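Local coordinates for galactose-binding lectin (Arachis hypogaea, PDB 6VC3), which binds D-galactose and galactose-bearing sugars as a homotetrameric legume lectin that depends on calcium and manganese ions, at residues 81-86 / 123-128. Numbering follows the deposited sequence.
Sequences PADGII and DTYSNS. With CA (calcium ion), chain G; MN (manganese (II) ion), chain F; QWJ (6-S-(prop-2-yn-1-yl)-6-thio-beta-D-glucopyranosyl 1-thio-beta-D-galactopyranoside), chain E.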
loop_
_atom_site.group_PDB
_atom_site.type_symbol
_atom_site.label_atom_id
_atom_site.label_comp_id
_atom_site.label_asym_id
_atom_site.label_seq_id
_atom_site.Cartn_x
_atom_site.Cartn_y
_atom_site.Cartn_z
ATOM N N PRO A 81 -27.467 -23.314 -15.553
ATOM C CA PRO A 81 -26.439 -22.461 -14.914
ATOM C C PRO A 81 -26.788 -22.176 -13.456
ATOM O O PRO A 81 -27.645 -21.344 -13.151
ATOM C CB PRO A 81 -26.422 -21.198 -15.781
ATOM C CG PRO A 81 -27.128 -21.549 -17.025
ATOM C CD PRO A 81 -28.125 -22.599 -16.665
ATOM N N ALA A 82 -26.174 -22.973 -12.557
ATOM C CA ALA A 82 -26.447 -22.913 -11.123
ATOM C C ALA A 82 -25.185 -23.290 -10.319
ATOM O O ALA A 82 -24.320 -23.944 -10.876
ATOM C CB ALA A 82 -27.611 -23.841 -10.787
ATOM N N ASP A 83 -25.013 -22.816 -9.062
ATOM C CA ASP A 83 -26.010 -22.098 -8.264
ATOM C C ASP A 83 -25.654 -20.656 -7.894
ATOM O O ASP A 83 -26.556 -19.882 -7.534
ATOM C CB ASP A 83 -26.286 -22.902 -6.998
ATOM C CG ASP A 83 -27.396 -23.912 -7.189
ATOM O OD1 ASP A 83 -27.101 -25.060 -7.676
ATOM O OD2 ASP A 83 -28.545 -23.585 -6.836
ATOM N N GLY A 84 -24.372 -20.311 -7.993
ATOM C CA GLY A 84 -23.879 -18.979 -7.687
ATOM C C GLY A 84 -22.700 -18.955 -6.748
ATOM O O GLY A 84 -22.204 -19.999 -6.317
ATOM N N ILE A 85 -22.236 -17.756 -6.447
ATOM C CA ILE A 85 -21.104 -17.491 -5.559
ATOM C C ILE A 85 -21.577 -16.656 -4.349
ATOM O O ILE A 85 -22.415 -15.774 -4.497
ATOM C CB ILE A 85 -19.949 -16.766 -6.334
ATOM C CG1 ILE A 85 -19.454 -17.597 -7.559
ATOM C CG2 ILE A 85 -18.778 -16.387 -5.397
ATOM C CD1 ILE A 85 -18.587 -16.790 -8.649
ATOM N N ILE A 86 -21.022 -16.942 -3.168
ATOM C CA ILE A 86 -21.259 -16.165 -1.971
ATOM C C ILE A 86 -19.889 -15.716 -1.379
ATOM O O ILE A 86 -18.976 -16.526 -1.224
ATOM C CB ILE A 86 -22.173 -16.872 -0.930
ATOM C CG1 ILE A 86 -22.592 -15.889 0.203
ATOM C CG2 ILE A 86 -21.571 -18.187 -0.394
ATOM C CD1 ILE A 86 -23.655 -16.386 1.182
ATOM N N ASP A 123 -26.634 -14.948 -6.547
ATOM C CA ASP A 123 -27.527 -16.045 -6.807
ATOM C C ASP A 123 -28.090 -16.031 -8.220
ATOM O O ASP A 123 -28.705 -15.038 -8.637
ATOM C CB ASP A 123 -28.647 -16.005 -5.780
ATOM C CG ASP A 123 -29.276 -17.343 -5.533
ATOM O OD1 ASP A 123 -29.280 -18.168 -6.454
ATOM O OD2 ASP A 123 -29.735 -17.576 -4.411
ATOM N N THR A 124 -27.915 -17.193 -8.926
ATOM C CA THR A 124 -28.281 -17.443 -10.323
ATOM C C THR A 124 -29.385 -18.508 -10.505
ATOM O O THR A 124 -29.674 -18.878 -11.646
ATOM C CB THR A 124 -27.027 -17.869 -11.114
ATOM O OG1 THR A 124 -26.633 -19.193 -10.741
ATOM C CG2 THR A 124 -25.871 -16.903 -10.951
ATOM N N TYR A 125 -30.016 -18.969 -9.406
ATOM C CA TYR A 125 -31.105 -19.958 -9.447
ATOM C C TYR A 125 -32.133 -19.655 -8.352
ATOM O O TYR A 125 -31.746 -19.405 -7.209
ATOM C CB TYR A 125 -30.591 -21.417 -9.323
ATOM C CG TYR A 125 -31.703 -22.442 -9.440
ATOM C CD1 TYR A 125 -32.442 -22.832 -8.327
ATOM C CD2 TYR A 125 -32.046 -22.993 -10.669
ATOM C CE1 TYR A 125 -33.525 -23.696 -8.441
ATOM C CE2 TYR A 125 -33.098 -23.901 -10.789
ATOM C CZ TYR A 125 -33.843 -24.244 -9.671
ATOM O OH TYR A 125 -34.890 -25.142 -9.757
ATOM N N SER A 126 -33.434 -19.740 -8.691
ATOM C CA SER A 126 -34.511 -19.449 -7.746
ATOM C C SER A 126 -34.964 -20.694 -6.975
ATOM O O SER A 126 -35.689 -21.539 -7.501
ATOM C CB SER A 126 -35.698 -18.782 -8.445
ATOM O OG SER A 126 -36.624 -18.279 -7.496
ATOM N N ASN A 127 -34.519 -20.784 -5.713
ATOM C CA ASN A 127 -34.824 -21.834 -4.750
ATOM C C ASN A 127 -36.011 -21.420 -3.876
ATOM O O ASN A 127 -35.834 -20.634 -2.945
ATOM C CB ASN A 127 -33.592 -22.139 -3.884
ATOM C CG ASN A 127 -32.460 -22.787 -4.638
ATOM O OD1 ASN A 127 -31.588 -22.112 -5.181
ATOM N ND2 ASN A 127 -32.474 -24.112 -4.719
ATOM N N SER A 128 -37.223 -21.973 -4.157
ATOM C CA SER A 128 -38.450 -21.652 -3.425
ATOM C C SER A 128 -38.353 -22.042 -1.957
ATOM O O SER A 128 -38.934 -21.354 -1.108
ATOM C CB SER A 128 -39.672 -22.306 -4.068
ATOM O OG SER A 128 -39.527 -23.709 -4.182
HETATM CA CA CA G . -30.812 -19.841 -5.244
HETATM MN MN MN F . -30.842 -16.293 -3.206
HETATM C C4 QWJ E . -30.515 -26.033 -8.386
HETATM C C3 QWJ E . -31.100 -26.121 -6.978
HETATM C C5 QWJ E . -31.363 -26.861 -9.348
HETATM C C1 QWJ E . -32.062 -28.339 -7.619
HETATM C C2 QWJ E . -31.262 -27.581 -6.560
HETATM C C6 QWJ E . -30.820 -26.897 -10.756
HETATM O O5 QWJ E . -31.441 -28.220 -8.891
HETATM O O2 QWJ E . -31.897 -27.673 -5.290
HETATM O O3 QWJ E . -30.289 -25.425 -6.043
HETATM O O4 QWJ E . -29.185 -26.529 -8.391
HETATM O O6 QWJ E . -31.863 -27.026 -11.717
HETATM S S1 QWJ E . -32.273 -30.080 -7.172
HETATM O O HOH W 1 -29.015 -21.113 -5.847
HETATM O O HOH W 2 -30.280 -17.510 -1.592
HETATM O O HOH W 3 -31.798 -14.785 -1.864
HETATM O O HOH W 4 -30.134 -20.209 -3.129
#
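Asp83 and Asn127 meet at the O3 hydroxyl of the bound thiogalactoside, one from each segment. Asp83 takes the sugar with both carboxylate oxygens: O4 donates to OD1 at 2.6 Å and O3 to OD2. From the other side of the contact Asn127 ND2 gives O3 a nearly straight N-H bond (2.9 Å, 173°), so this hydroxyl is donor to the acid and acceptor from the amide. Tyr125 turns one face of its ring to the galactose, with QWJ C4 3.7 Å from the plane and over its centre, a CH-pi contact; CG anti to the backbone N (chi1 -177°) carries the ring out to the sugar while Tyr125 CB stays against Ala82 CB. Asp80 and Ser211 add further hydrogen bonds to the ligand. This is the legume lectin combining site, in which an Asp after a cis peptide bond, here Ala82-Asp83, and a calcium-bound Asn grip the sugar. Asn127 OD1 binds calcium at 2.4 Å, which helps hold the amide with ND2 toward the galactose; Glu129 takes a second bond from ND2. Tyr125 O, both carboxylate oxygens of Asp123, Asp132 OD2 and two waters also bind calcium, and Asp123 OD2 bridges to manganese at 2.1 Å, where Glu121, Asp132 OD1 and His137 join it. Asp83 is tied to the same calcium indirectly, since water 1, a calcium ligand, donates to Asp83 OD2 (2.7 Å) and to Asp83 O. Deeper in, Asp123 OD1 accepts from Tyr125 N, closing an Asx turn that starts the metal loop as strand 117-123 ends. There Gly84 and Asp123 form an antiparallel non-hydrogen-bonded pair, and Thr124 N reaches Asp83 O in a weak but straight bond of 3.3 Å. Thr124 OG1 lies beside that carbonyl, hydrogen-bonded to Gln216.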